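Local coordinates for protein afamin (Homo sapiens, PDB 6FAK) that carries hydrophobic molecules in body fluids, binding vitamin E and keeping lipidated Wnt proteins soluble and active, at residues Leu406-His409 against Tyr410-Arg413; Pro419-Ser422 against Thr423-Val427; Pro502-Gln505 against Asp506-Thr509; Asp527-Leu530 against Val531-Lys535. All blocks are in the same frame, centred on the assembly; numbering follows the deposited sequence.

Contact 1: Leu406-His409 against Tyr410-Arg413; sequences LKYH and YLIR
L406 overlaps CE2 of the Y410 ring, one helical turn further on: its branch point CG comes to 3.6 Å from Y410 CE2, and both methyls spread round the same carbon. The L406 torsion (CG opposite the backbone N, chi1 -172°) swings the isobutyl group to the side on which Y410 projects, and the two side chains cross obliquely. The next pair is looser and runs alongside, K407 CG lying 4.1 Å from L411 CD1 with both chains pointing the same way. Beyond that, the lysine bends at its last two torsions and brings NZ to D527 of helix 521-536 in a salt bridge. The L411 methyl CD1 also reaches the Y408 ring, arriving near the ring plane at its edge, 4.4 Å from Y408 CD1. I412 CG1 lies 3.3 Å from Y408 O, one turn back.

Four consecutive i to i+4 bonds carry the backbone. The shortest, L411 N to K407 O at 2.9 Å, is met almost end-on to the carbonyl, while Y410 N approaches L406 O in the carbonyl plane at 3.2 Å. This is regular alpha-helix, part of the long helix 376-417 within the range of the third albumin repeat. Helices 423-440, 521-536 and 542-560 cover different flanks of it, and R413 pairs with D542 of the last.

The chemistry is thus divided: aliphatic and aromatic carbon fills the spacing between turns, while the charged ends of K407 and R413 are spent on neighbouring helices.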
ATOM      1  N   LEU A 406      12.319  10.830  15.251  1.00 32.36           N
ATOM      2  CA  LEU A 406      11.722  11.346  14.044  1.00 32.49           C
ATOM      3  C   LEU A 406      10.243  10.993  13.986  1.00 31.29           C
ATOM      4  O   LEU A 406       9.468  11.802  13.537  1.00 31.56           O
ATOM      5  CB  LEU A 406      12.401  10.796  12.763  1.00 33.62           C
ATOM      6  CG  LEU A 406      11.947  11.458  11.441  1.00 38.28           C
ATOM      7  CD1 LEU A 406      12.002  12.983  11.441  1.00 38.29           C
ATOM      8  CD2 LEU A 406      12.742  10.920  10.265  1.00 39.23           C
ATOM      9  N   LYS A 407       9.889   9.768  14.383  1.00 31.63           N
ATOM     10  CA  LYS A 407       8.497   9.313  14.395  1.00 32.16           C
ATOM     11  C   LYS A 407       7.613  10.263  15.227  1.00 30.66           C
ATOM     12  O   LYS A 407       6.539  10.651  14.762  1.00 29.08           O
ATOM     13  CB  LYS A 407       8.381   7.876  14.884  1.00 34.30           C
ATOM     14  CG  LYS A 407       6.972   7.306  14.835  1.00 35.75           C
ATOM     15  CD  LYS A 407       6.862   5.809  15.071  1.00 40.26           C
ATOM     16  CE  LYS A 407       7.638   5.255  16.270  1.00 43.27           C
ATOM     17  NZ  LYS A 407       7.637   6.076  17.506  1.00 49.87           N
ATOM     18  N   TYR A 408       8.106  10.687  16.395  1.00 30.06           N
ATOM     19  CA  TYR A 408       7.343  11.558  17.287  1.00 29.73           C
ATOM     20  C   TYR A 408       7.051  12.901  16.642  1.00 29.59           C
ATOM     21  O   TYR A 408       5.934  13.449  16.786  1.00 28.44           O
ATOM     22  CB  TYR A 408       8.092  11.700  18.636  1.00 30.85           C
ATOM     23  CG  TYR A 408       8.348  10.387  19.342  1.00 30.74           C
ATOM     24  CD1 TYR A 408       7.407   9.347  19.305  1.00 31.36           C
ATOM     25  CD2 TYR A 408       9.528  10.174  20.051  1.00 31.52           C
ATOM     26  CE1 TYR A 408       7.629   8.162  19.970  1.00 32.06           C
ATOM     27  CE2 TYR A 408       9.778   8.987  20.709  1.00 31.49           C
ATOM     28  CZ  TYR A 408       8.833   7.995  20.671  1.00 32.36           C
ATOM     29  OH  TYR A 408       9.063   6.800  21.272  1.00 33.59           O
ATOM     30  N   HIS A 409       8.001  13.418  15.855  1.00 30.34           N
ATOM     31  CA  HIS A 409       7.795  14.649  15.103  1.00 31.80           C
ATOM     32  C   HIS A 409       6.676  14.488  14.037  1.00 29.82           C
ATOM     33  O   HIS A 409       5.800  15.393  13.900  1.00 29.36           O
ATOM     34  CB  HIS A 409       9.098  15.163  14.458  1.00 35.65           C
ATOM     35  CG  HIS A 409      10.088  15.724  15.443  1.00 41.76           C
ATOM     36  ND1 HIS A 409      10.827  16.860  15.191  1.00 49.68           N
ATOM     37  CD2 HIS A 409      10.438  15.326  16.691  1.00 46.32           C
ATOM     38  CE1 HIS A 409      11.595  17.131  16.233  1.00 50.25           C
ATOM     39  NE2 HIS A 409      11.381  16.211  17.158  1.00 47.00           N
ATOM     40  N   TYR A 410       6.663  13.357  13.362  1.00 28.90           N
ATOM     41  CA  TYR A 410       5.630  13.023  12.371  1.00 30.81           C
ATOM     42  C   TYR A 410       4.229  12.817  12.966  1.00 29.31           C
ATOM     43  O   TYR A 410       3.219  13.244  12.378  1.00 29.49           O
ATOM     44  CB  TYR A 410       6.028  11.825  11.494  1.00 35.10           C
ATOM     45  CG  TYR A 410       7.053  12.214  10.428  1.00 40.87           C
ATOM     46  CD1 TYR A 410       6.844  13.327   9.612  1.00 47.78           C
ATOM     47  CD2 TYR A 410       8.201  11.473  10.210  1.00 43.69           C
ATOM     48  CE1 TYR A 410       7.758  13.701   8.639  1.00 51.27           C
ATOM     49  CE2 TYR A 410       9.136  11.860   9.239  1.00 45.79           C
ATOM     50  CZ  TYR A 410       8.902  12.985   8.478  1.00 48.10           C
ATOM     51  OH  TYR A 410       9.756  13.392   7.491  1.00 58.89           O
ATOM     52  N   LEU A 411       4.195  12.160  14.108  1.00 27.89           N
ATOM     53  CA  LEU A 411       2.958  11.948  14.839  1.00 27.04           C
ATOM     54  C   LEU A 411       2.353  13.267  15.270  1.00 26.07           C
ATOM     55  O   LEU A 411       1.152  13.464  15.145  1.00 25.78           O
ATOM     56  CB  LEU A 411       3.201  10.993  16.033  1.00 27.03           C
ATOM     57  CG  LEU A 411       3.491   9.556  15.636  1.00 27.65           C
ATOM     58  CD1 LEU A 411       3.802   8.800  16.917  1.00 28.28           C
ATOM     59  CD2 LEU A 411       2.327   8.870  14.934  1.00 27.08           C
ATOM     60  N   ILE A 412       3.160  14.180  15.785  1.00 25.61           N
ATOM     61  CA  ILE A 412       2.667  15.524  16.134  1.00 25.91           C
ATOM     62  C   ILE A 412       2.078  16.255  14.884  1.00 26.44           C
ATOM     63  O   ILE A 412       0.923  16.736  14.893  1.00 26.53           O
ATOM     64  CB  ILE A 412       3.790  16.398  16.809  1.00 25.75           C
ATOM     65  CG1 ILE A 412       4.133  15.837  18.198  1.00 25.68           C
ATOM     66  CG2 ILE A 412       3.312  17.850  16.941  1.00 26.11           C
ATOM     67  CD1 ILE A 412       5.371  16.429  18.868  1.00 26.14           C
ATOM     68  N   ARG A 413       2.851  16.285  13.814  1.00 27.26           N
ATOM     69  CA  ARG A 413       2.468  16.991  12.577  1.00 28.65           C
ATOM     70  C   ARG A 413       1.224  16.389  11.956  1.00 26.21           C
ATOM     71  O   ARG A 413       0.311  17.131  11.624  1.00 25.41           O
ATOM     72  CB  ARG A 413       3.611  16.999  11.552  1.00 33.18           C
ATOM     73  CG  ARG A 413       4.577  18.168  11.782  1.00 39.87           C
ATOM     74  CD  ARG A 413       4.042  19.507  11.201  1.00 43.77           C
ATOM     75  NE  ARG A 413       3.377  20.336  12.221  1.00 50.33           N
ATOM     76  CZ  ARG A 413       2.391  21.214  12.005  1.00 47.11           C
ATOM     77  NH1 ARG A 413       1.927  21.431  10.770  1.00 48.40           N
ATOM     78  NH2 ARG A 413       1.877  21.881  13.015  1.00 50.74           N
TER

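Contact 2: Pro419-Ser422 against Thr423-Val427; sequences PQLS and TEELV
The E425 carboxylate has the L421 methyl CD2 above one face, over OE1 and 3.5 Å from it, while a water donates to the same oxygen at 2.6 Å and R468 forms a salt bridge with OE2. That water also accepts from S422 N, 2.9 Å away. It thereby closes, through solvent, the return link that a capping box would make directly.

The other half is direct. S422 is the N-cap of helix 423-440, and its OG accepts from E425 N at 3.2 Å (N-H...O 154°). With chi1 at 69°, OG stands between its own N and carbonyl carbon, over the first turn. S422 O meanwhile receives L426 N at 3.0 Å, nearly head-on.

L421 and L426 flank this cap as a hydrophobic staple: the residue before the N-cap meets the fourth helical residue, CB of L421 lying 3.8 Å from CG of L426, with the side chains at about a right angle.

The turn joins helix 376-417 to helix 423-440. L426 reaches back to L414 and T415 of the former, while helix 521-536 lies against the new helix, supplying R528 to E424 and the K535 ammonium to L421 O.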
ATOM      1  N   PRO A 419      -6.559  15.693  12.622  1.00 22.79           N
ATOM      2  CA  PRO A 419      -6.932  15.236  13.966  1.00 22.83           C
ATOM      3  C   PRO A 419      -8.231  14.425  13.987  1.00 23.03           C
ATOM      4  O   PRO A 419      -8.452  13.736  14.984  1.00 23.10           O
ATOM      5  CB  PRO A 419      -7.075  16.531  14.769  1.00 23.00           C
ATOM      6  CG  PRO A 419      -7.475  17.542  13.737  1.00 23.10           C
ATOM      7  CD  PRO A 419      -6.673  17.160  12.528  1.00 22.96           C
ATOM      8  N   GLN A 420      -9.024  14.455  12.900  1.00 23.10           N
ATOM      9  CA  GLN A 420     -10.253  13.729  12.816  1.00 23.31           C
ATOM     10  C   GLN A 420     -10.027  12.221  12.613  1.00 23.33           C
ATOM     11  O   GLN A 420     -10.946  11.417  12.860  1.00 23.51           O
ATOM     12  CB  GLN A 420     -11.139  14.267  11.668  1.00 23.52           C
ATOM     13  CG  GLN A 420     -11.600  15.733  11.830  1.00 23.67           C
ATOM     14  CD  GLN A 420     -10.568  16.757  11.407  1.00 23.59           C
ATOM     15  OE1 GLN A 420      -9.521  16.430  10.787  1.00 23.43           O
ATOM     16  NE2 GLN A 420     -10.890  18.011  11.622  1.00 23.75           N
ATOM     17  N   LEU A 421      -8.837  11.816  12.191  1.00 23.17           N
ATOM     18  CA  LEU A 421      -8.506  10.372  12.098  1.00 23.28           C
ATOM     19  C   LEU A 421      -8.424   9.710  13.457  1.00 23.27           C
ATOM     20  O   LEU A 421      -8.129  10.335  14.446  1.00 23.35           O
ATOM     21  CB  LEU A 421      -7.186  10.158  11.363  1.00 23.17           C
ATOM     22  CG  LEU A 421      -7.213  10.657   9.924  1.00 23.41           C
ATOM     23  CD1 LEU A 421      -5.860  10.547   9.292  1.00 23.53           C
ATOM     24  CD2 LEU A 421      -8.269   9.963   9.080  1.00 23.62           C
ATOM     25  N   SER A 422      -8.781   8.434  13.530  1.00 23.41           N
ATOM     26  CA  SER A 422      -8.582   7.669  14.744  1.00 23.34           C
ATOM     27  C   SER A 422      -7.073   7.655  15.123  1.00 23.21           C
ATOM     28  O   SER A 422      -6.156   7.697  14.281  1.00 22.77           O
ATOM     29  CB  SER A 422      -9.071   6.234  14.603  1.00 23.62           C
ATOM     30  OG  SER A 422      -8.257   5.517  13.711  1.00 23.55           O
ATOM     31  N   THR A 423      -6.856   7.604  16.430  1.00 23.18           N
ATOM     32  CA  THR A 423      -5.543   7.425  16.943  1.00 23.47           C
ATOM     33  C   THR A 423      -4.830   6.215  16.362  1.00 23.77           C
ATOM     34  O   THR A 423      -3.631   6.323  16.037  1.00 23.55           O
ATOM     35  CB  THR A 423      -5.583   7.383  18.498  1.00 23.40           C
ATOM     36  OG1 THR A 423      -5.977   8.685  18.923  1.00 23.31           O
ATOM     37  CG2 THR A 423      -4.247   7.037  19.060  1.00 23.34           C
ATOM     38  N   GLU A 424      -5.536   5.095  16.200  1.00 24.60           N
ATOM     39  CA  GLU A 424      -4.890   3.890  15.639  1.00 25.81           C
ATOM     40  C   GLU A 424      -4.386   4.155  14.229  1.00 24.97           C
ATOM     41  O   GLU A 424      -3.281   3.744  13.870  1.00 24.62           O
ATOM     42  CB  GLU A 424      -5.827   2.656  15.593  1.00 28.38           C
ATOM     43  CG  GLU A 424      -6.046   1.967  16.929  1.00 32.38           C
ATOM     44  CD  GLU A 424      -4.740   1.636  17.623  1.00 37.15           C
ATOM     45  OE1 GLU A 424      -4.442   2.282  18.645  1.00 44.51           O
ATOM     46  OE2 GLU A 424      -3.972   0.807  17.100  1.00 40.93           O
ATOM     47  N   GLU A 425      -5.171   4.885  13.445  1.00 24.71           N
ATOM     48  CA  GLU A 425      -4.774   5.208  12.076  1.00 24.66           C
ATOM     49  C   GLU A 425      -3.554   6.144  12.044  1.00 23.81           C
ATOM     50  O   GLU A 425      -2.650   5.938  11.238  1.00 23.52           O
ATOM     51  CB  GLU A 425      -5.945   5.826  11.268  1.00 25.82           C
ATOM     52  CG  GLU A 425      -5.502   6.211   9.859  1.00 26.72           C
ATOM     53  CD  GLU A 425      -6.621   6.359   8.846  1.00 28.47           C
ATOM     54  OE1 GLU A 425      -7.828   6.462   9.208  1.00 28.52           O
ATOM     55  OE2 GLU A 425      -6.243   6.377   7.653  1.00 29.85           O
ATOM     56  N   LEU A 426      -3.554   7.167  12.893  1.00 23.22           N
ATOM     57  CA  LEU A 426      -2.504   8.160  12.920  1.00 23.03           C
ATOM     58  C   LEU A 426      -1.195   7.487  13.316  1.00 23.34           C
ATOM     59  O   LEU A 426      -0.176   7.786  12.762  1.00 23.17           O
ATOM     60  CB  LEU A 426      -2.846   9.353  13.876  1.00 22.69           C
ATOM     61  CG  LEU A 426      -3.898  10.311  13.295  1.00 22.60           C
ATOM     62  CD1 LEU A 426      -4.663  11.123  14.353  1.00 22.51           C
ATOM     63  CD2 LEU A 426      -3.254  11.211  12.235  1.00 22.59           C
ATOM     64  N   VAL A 427      -1.270   6.598  14.288  1.00 23.97           N
ATOM     65  CA  VAL A 427      -0.141   5.799  14.703  1.00 24.73           C
ATOM     66  C   VAL A 427       0.413   4.951  13.555  1.00 25.39           C
ATOM     67  O   VAL A 427       1.605   4.994  13.312  1.00 25.82           O
ATOM     68  CB  VAL A 427      -0.497   4.941  15.948  1.00 25.31           C
ATOM     69  CG1 VAL A 427       0.597   3.871  16.207  1.00 26.14           C
ATOM     70  CG2 VAL A 427      -0.594   5.838  17.169  1.00 25.02           C
TER
HETATM   71  O   HOH W   1      -9.338   6.685  11.266  1.00 28.62           O

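Contact 3: Pro502-Gln505 against Asp506-Thr509; sequences PFSQ and DLFT
Apolar contacts gather three side chains, F503, L507 and F508, on one side of the turn. F503 CD1 meets L507 CD2 at 3.7 Å, the leucine approaching the ring at a slant. The F508 ring takes F503 CB at its edge, where CE2 lies 3.7 Å from that carbon, and carries L507 CB above one face, 3.8 Å from the ring plane and displaced toward the rim. F508 has chi1 at -52°, with CG beside its own backbone N, and this folds the ring back across the turn to F503 rather than onward along the chain. Without the ring, as with an alanine here, F503 CB and L507 CB would probably face a gap, and N532 of helix 521-536 and I576 would be likely to lose a packing partner.

The motif is a 3-10 turn following the short strand 503-504, in the extended link between the two halves of the third albumin domain. The strand pairs antiparallel with 584-585, inside a C-terminal sequence that matches a TEV protease site and is probably a tag remnant; the F508 ring also meets F585.

The two backbone bonds are of the i to i+3 kind expected for such a turn. L507 N donates to S504 O at 3.1 Å, and F508 N to Q505 O at 3.0 Å (N-H...O 154°), each from above the carbonyl plane. A side-chain bond from residue i+4 grips Q505 O a second time: T509 OG1, turned back beside its own backbone N (chi1 -61°), donates at 3.0 Å from the face opposite to F508 N.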
ATOM      1  N   PRO A 502     -14.099  14.370  24.884  1.00 26.58           N
ATOM      2  CA  PRO A 502     -13.386  14.172  26.142  1.00 26.60           C
ATOM      3  C   PRO A 502     -12.504  12.953  26.008  1.00 26.30           C
ATOM      4  O   PRO A 502     -12.809  12.069  25.176  1.00 26.16           O
ATOM      5  CB  PRO A 502     -14.516  13.868  27.161  1.00 27.17           C
ATOM      6  CG  PRO A 502     -15.794  14.157  26.459  1.00 27.41           C
ATOM      7  CD  PRO A 502     -15.534  14.104  24.984  1.00 27.12           C
ATOM      8  N   PHE A 503     -11.420  12.927  26.755  1.00 26.18           N
ATOM      9  CA  PHE A 503     -10.562  11.786  26.861  1.00 26.66           C
ATOM     10  C   PHE A 503     -10.491  11.357  28.326  1.00 27.45           C
ATOM     11  O   PHE A 503     -10.329  12.195  29.207  1.00 27.48           O
ATOM     12  CB  PHE A 503      -9.145  12.105  26.415  1.00 26.67           C
ATOM     13  CG  PHE A 503      -9.019  12.400  24.955  1.00 26.68           C
ATOM     14  CD1 PHE A 503      -9.163  11.381  23.988  1.00 26.98           C
ATOM     15  CD2 PHE A 503      -8.804  13.677  24.525  1.00 26.99           C
ATOM     16  CE1 PHE A 503      -9.067  11.668  22.603  1.00 26.51           C
ATOM     17  CE2 PHE A 503      -8.721  13.974  23.153  1.00 26.58           C
ATOM     18  CZ  PHE A 503      -8.815  12.954  22.214  1.00 26.58           C
ATOM     19  N   SER A 504     -10.566  10.078  28.616  1.00 28.52           N
ATOM     20  CA  SER A 504     -10.354   9.724  30.031  1.00 30.11           C
ATOM     21  C   SER A 504      -8.894   9.859  30.493  1.00 30.37           C
ATOM     22  O   SER A 504      -7.940   9.693  29.743  1.00 28.65           O
ATOM     23  CB  SER A 504     -10.865   8.346  30.389  1.00 31.88           C
ATOM     24  OG  SER A 504     -10.206   7.385  29.638  1.00 34.51           O
ATOM     25  N   GLN A 505      -8.749  10.066  31.803  1.00 32.66           N
ATOM     26  CA  GLN A 505      -7.446  10.190  32.417  1.00 34.92           C
ATOM     27  C   GLN A 505      -6.640   8.916  32.257  1.00 33.17           C
ATOM     28  O   GLN A 505      -5.442   8.981  32.144  1.00 32.62           O
ATOM     29  CB  GLN A 505      -7.598  10.634  33.882  1.00 41.50           C
ATOM     30  CG  GLN A 505      -6.349  11.224  34.500  1.00 54.86           C
ATOM     31  CD  GLN A 505      -6.638  12.295  35.563  1.00 65.55           C
ATOM     32  OE1 GLN A 505      -7.266  13.325  35.278  1.00 69.93           O
ATOM     33  NE2 GLN A 505      -6.164  12.058  36.784  1.00 66.71           N
ATOM     34  N   ASP A 506      -7.280   7.772  32.142  1.00 34.08           N
ATOM     35  CA  ASP A 506      -6.570   6.522  31.912  1.00 37.43           C
ATOM     36  C   ASP A 506      -5.799   6.420  30.613  1.00 37.71           C
ATOM     37  O   ASP A 506      -4.868   5.611  30.535  1.00 36.30           O
ATOM     38  CB  ASP A 506      -7.496   5.305  32.004  1.00 46.77           C
ATOM     39  CG  ASP A 506      -6.699   3.987  32.246  1.00 59.73           C
ATOM     40  OD1 ASP A 506      -6.081   3.853  33.338  1.00 65.83           O
ATOM     41  OD2 ASP A 506      -6.661   3.110  31.343  1.00 63.69           O
ATOM     42  N   LEU A 507      -6.175   7.199  29.580  1.00 35.50           N
ATOM     43  CA  LEU A 507      -5.395   7.229  28.315  1.00 34.12           C
ATOM     44  C   LEU A 507      -4.014   7.806  28.549  1.00 33.50           C
ATOM     45  O   LEU A 507      -3.093   7.617  27.732  1.00 33.26           O
ATOM     46  CB  LEU A 507      -6.118   8.084  27.253  1.00 34.55           C
ATOM     47  CG  LEU A 507      -6.870   7.332  26.126  1.00 37.09           C
ATOM     48  CD1 LEU A 507      -7.660   6.147  26.634  1.00 41.09           C
ATOM     49  CD2 LEU A 507      -7.769   8.288  25.383  1.00 35.06           C
ATOM     50  N   PHE A 508      -3.865   8.573  29.627  1.00 33.29           N
ATOM     51  CA  PHE A 508      -2.607   9.252  29.878  1.00 34.92           C
ATOM     52  C   PHE A 508      -1.906   8.732  31.134  1.00 38.27           C
ATOM     53  O   PHE A 508      -1.005   9.383  31.680  1.00 37.75           O
ATOM     54  CB  PHE A 508      -2.872  10.721  29.978  1.00 33.14           C
ATOM     55  CG  PHE A 508      -3.656  11.280  28.811  1.00 33.38           C
ATOM     56  CD1 PHE A 508      -3.020  11.627  27.642  1.00 32.90           C
ATOM     57  CD2 PHE A 508      -5.029  11.440  28.879  1.00 32.49           C
ATOM     58  CE1 PHE A 508      -3.724  12.146  26.584  1.00 31.96           C
ATOM     59  CE2 PHE A 508      -5.721  11.960  27.825  1.00 32.08           C
ATOM     60  CZ  PHE A 508      -5.061  12.296  26.669  1.00 31.90           C
ATOM     61  N   THR A 509      -2.317   7.551  31.570  1.00 43.48           N
ATOM     62  CA  THR A 509      -1.781   6.939  32.781  1.00 49.76           C
ATOM     63  C   THR A 509      -0.891   5.803  32.364  1.00 50.82           C
ATOM     64  O   THR A 509      -1.280   4.955  31.584  1.00 57.00           O
ATOM     65  CB  THR A 509      -2.907   6.394  33.669  1.00 52.01           C
ATOM     66  OG1 THR A 509      -3.756   7.482  34.049  1.00 50.34           O
ATOM     67  CG2 THR A 509      -2.352   5.729  34.902  1.00 56.08           C
TER

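Contact 4: Asp527-Leu530 against Val531-Lys535; sequences DRFL and VNLVK
F529 and L533 lie side by side along helix 521-536, both with CG opposite the backbone N; one turn apart and with the same first torsion, the two point the same way. F529 CE1 comes to 4.2 Å from L533 CD2, at a slant to the ring. L530 lays CD1 4.1 Å from V534 CG2, and the same valine methyl is 3.3 Å from L530 O.

N532 takes the other common torsion (chi1 -67°), CG beside the backbone N, and its amide lies back over the preceding turn, ND2 being 3.2 Å from R528 O at an angle too poor for a bond. OD1 is instead hydrogen-bonded to T423 OG1 on helix 423-440. Losing the amide, as a valine in its place would, is likely to leave the T423 hydroxyl without this partner and disturb the contact with L507 and F508.

N532 N to R528 O, at 2.9 Å and 172°, is nearly straight, one of four i to i+4 bonds. F549 of helix 542-560 covers F529 and L530, and F552 meets F529 edge-to-face. The buried backbone polar groups are thus paired within the helix, while the N532 amide spends its oxygen on a neighbouring helix.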
ATOM      1  N   ASP A 527       3.167   5.588  21.228  1.00 30.55           N
ATOM      2  CA  ASP A 527       2.729   6.299  20.039  1.00 29.81           C
ATOM      3  C   ASP A 527       1.284   6.791  20.208  1.00 27.59           C
ATOM      4  O   ASP A 527       0.967   7.930  19.855  1.00 26.43           O
ATOM      5  CB  ASP A 527       2.900   5.433  18.794  1.00 30.33           C
ATOM      6  CG  ASP A 527       4.357   5.216  18.411  1.00 33.58           C
ATOM      7  OD1 ASP A 527       5.304   5.762  19.022  1.00 34.07           O
ATOM      8  OD2 ASP A 527       4.596   4.478  17.443  1.00 37.37           O
ATOM      9  N   ARG A 528       0.435   5.947  20.774  1.00 27.18           N
ATOM     10  CA  ARG A 528      -0.947   6.325  21.028  1.00 27.71           C
ATOM     11  C   ARG A 528      -1.081   7.409  22.040  1.00 26.52           C
ATOM     12  O   ARG A 528      -1.905   8.299  21.870  1.00 25.65           O
ATOM     13  CB  ARG A 528      -1.820   5.179  21.503  1.00 30.35           C
ATOM     14  CG  ARG A 528      -2.004   4.056  20.526  1.00 34.37           C
ATOM     15  CD  ARG A 528      -2.886   3.038  21.243  1.00 40.96           C
ATOM     16  NE  ARG A 528      -3.017   1.816  20.481  1.00 46.32           N
ATOM     17  CZ  ARG A 528      -2.440   0.639  20.728  1.00 51.64           C
ATOM     18  NH1 ARG A 528      -1.660   0.467  21.797  1.00 54.25           N
ATOM     19  NH2 ARG A 528      -2.674  -0.388  19.910  1.00 53.48           N
ATOM     20  N   PHE A 529      -0.257   7.338  23.074  1.00 26.28           N
ATOM     21  CA  PHE A 529      -0.198   8.418  24.085  1.00 26.40           C
ATOM     22  C   PHE A 529       0.074   9.784  23.457  1.00 25.15           C
ATOM     23  O   PHE A 529      -0.643  10.781  23.731  1.00 24.58           O
ATOM     24  CB  PHE A 529       0.828   8.057  25.198  1.00 27.90           C
ATOM     25  CG  PHE A 529       1.059   9.153  26.185  1.00 29.00           C
ATOM     26  CD1 PHE A 529       2.027  10.132  25.953  1.00 29.71           C
ATOM     27  CD2 PHE A 529       0.325   9.204  27.347  1.00 30.33           C
ATOM     28  CE1 PHE A 529       2.227  11.180  26.841  1.00 30.03           C
ATOM     29  CE2 PHE A 529       0.501  10.267  28.249  1.00 31.50           C
ATOM     30  CZ  PHE A 529       1.467  11.263  27.984  1.00 30.86           C
ATOM     31  N   LEU A 530       1.105   9.832  22.611  1.00 24.59           N
ATOM     32  CA  LEU A 530       1.488  11.089  21.967  1.00 24.19           C
ATOM     33  C   LEU A 530       0.378  11.660  21.085  1.00 23.66           C
ATOM     34  O   LEU A 530       0.094  12.864  21.153  1.00 23.75           O
ATOM     35  CB  LEU A 530       2.758  10.951  21.184  1.00 24.26           C
ATOM     36  CG  LEU A 530       3.224  12.222  20.483  1.00 24.44           C
ATOM     37  CD1 LEU A 530       3.406  13.459  21.350  1.00 24.80           C
ATOM     38  CD2 LEU A 530       4.544  11.917  19.819  1.00 24.74           C
ATOM     39  N   VAL A 531      -0.253  10.785  20.294  1.00 23.23           N
ATOM     40  CA  VAL A 531      -1.318  11.190  19.436  1.00 22.84           C
ATOM     41  C   VAL A 531      -2.492  11.729  20.254  1.00 22.95           C
ATOM     42  O   VAL A 531      -2.992  12.825  19.952  1.00 22.94           O
ATOM     43  CB  VAL A 531      -1.719  10.088  18.434  1.00 22.71           C
ATOM     44  CG1 VAL A 531      -3.017  10.405  17.696  1.00 22.65           C
ATOM     45  CG2 VAL A 531      -0.596   9.897  17.433  1.00 22.64           C
ATOM     46  N   ASN A 532      -2.929  10.978  21.245  1.00 23.10           N
ATOM     47  CA  ASN A 532      -4.016  11.445  22.141  1.00 23.34           C
ATOM     48  C   ASN A 532      -3.683  12.774  22.841  1.00 23.53           C
ATOM     49  O   ASN A 532      -4.521  13.677  22.944  1.00 23.38           O
ATOM     50  CB  ASN A 532      -4.431  10.355  23.143  1.00 23.44           C
ATOM     51  CG  ASN A 532      -5.092   9.170  22.467  1.00 23.47           C
ATOM     52  OD1 ASN A 532      -5.852   9.351  21.503  1.00 23.45           O
ATOM     53  ND2 ASN A 532      -4.842   7.969  22.965  1.00 23.47           N
ATOM     54  N   LEU A 533      -2.433  12.925  23.256  1.00 23.93           N
ATOM     55  CA  LEU A 533      -1.971  14.175  23.850  1.00 24.16           C
ATOM     56  C   LEU A 533      -2.097  15.379  22.907  1.00 24.13           C
ATOM     57  O   LEU A 533      -2.548  16.496  23.345  1.00 24.07           O
ATOM     58  CB  LEU A 533      -0.524  14.039  24.320  1.00 24.56           C
ATOM     59  CG  LEU A 533      -0.000  15.194  25.149  1.00 25.09           C
ATOM     60  CD1 LEU A 533      -0.729  15.308  26.487  1.00 25.40           C
ATOM     61  CD2 LEU A 533       1.503  14.995  25.327  1.00 25.40           C
ATOM     62  N   VAL A 534      -1.727  15.155  21.638  1.00 24.01           N
ATOM     63  CA  VAL A 534      -1.769  16.183  20.619  1.00 24.10           C
ATOM     64  C   VAL A 534      -3.229  16.553  20.337  1.00 24.08           C
ATOM     65  O   VAL A 534      -3.518  17.727  20.158  1.00 24.22           O
ATOM     66  CB  VAL A 534      -1.028  15.827  19.304  1.00 24.10           C
ATOM     67  CG1 VAL A 534      -1.183  16.918  18.297  1.00 24.19           C
ATOM     68  CG2 VAL A 534       0.478  15.684  19.537  1.00 24.38           C
ATOM     69  N   LYS A 535      -4.131  15.567  20.293  1.00 23.86           N
ATOM     70  CA  LYS A 535      -5.581  15.857  20.126  1.00 23.89           C
ATOM     71  C   LYS A 535      -6.050  16.680  21.305  1.00 24.64           C
ATOM     72  O   LYS A 535      -6.706  17.732  21.142  1.00 24.90           O
ATOM     73  CB  LYS A 535      -6.398  14.575  20.041  1.00 23.47           C
ATOM     74  CG  LYS A 535      -6.249  13.851  18.718  1.00 22.94           C
ATOM     75  CD  LYS A 535      -7.016  12.565  18.669  1.00 22.95           C
ATOM     76  CE  LYS A 535      -6.891  11.949  17.305  1.00 22.84           C
ATOM     77  NZ  LYS A 535      -7.665  10.712  17.208  1.00 22.94           N
TER

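All four contacts lie in the third albumin domain, outside the 194-298 region that forms the pocket for hydrophobic ligands. Contact 4 is the hub, its centre 9 Å from that of contact 2 and 10 Å from those of contacts 1 and 3, and it touches each of them. I412 CG1 of contact 1 packs 3.9 Å from V534 CG2, and F503 CZ of contact 3 lies 3.6 Å from K535 CB. Contacts 1 and 2, on successive helices, meet where L411 CD2 is 3.5 Å from L426 O. Contact 3 touches neither of these two, with nearest atoms about 12 and 6 Å away respectively. A PEG molecule, probably from the crystallisation liquor, lies about 4 Å from the F529 side chain.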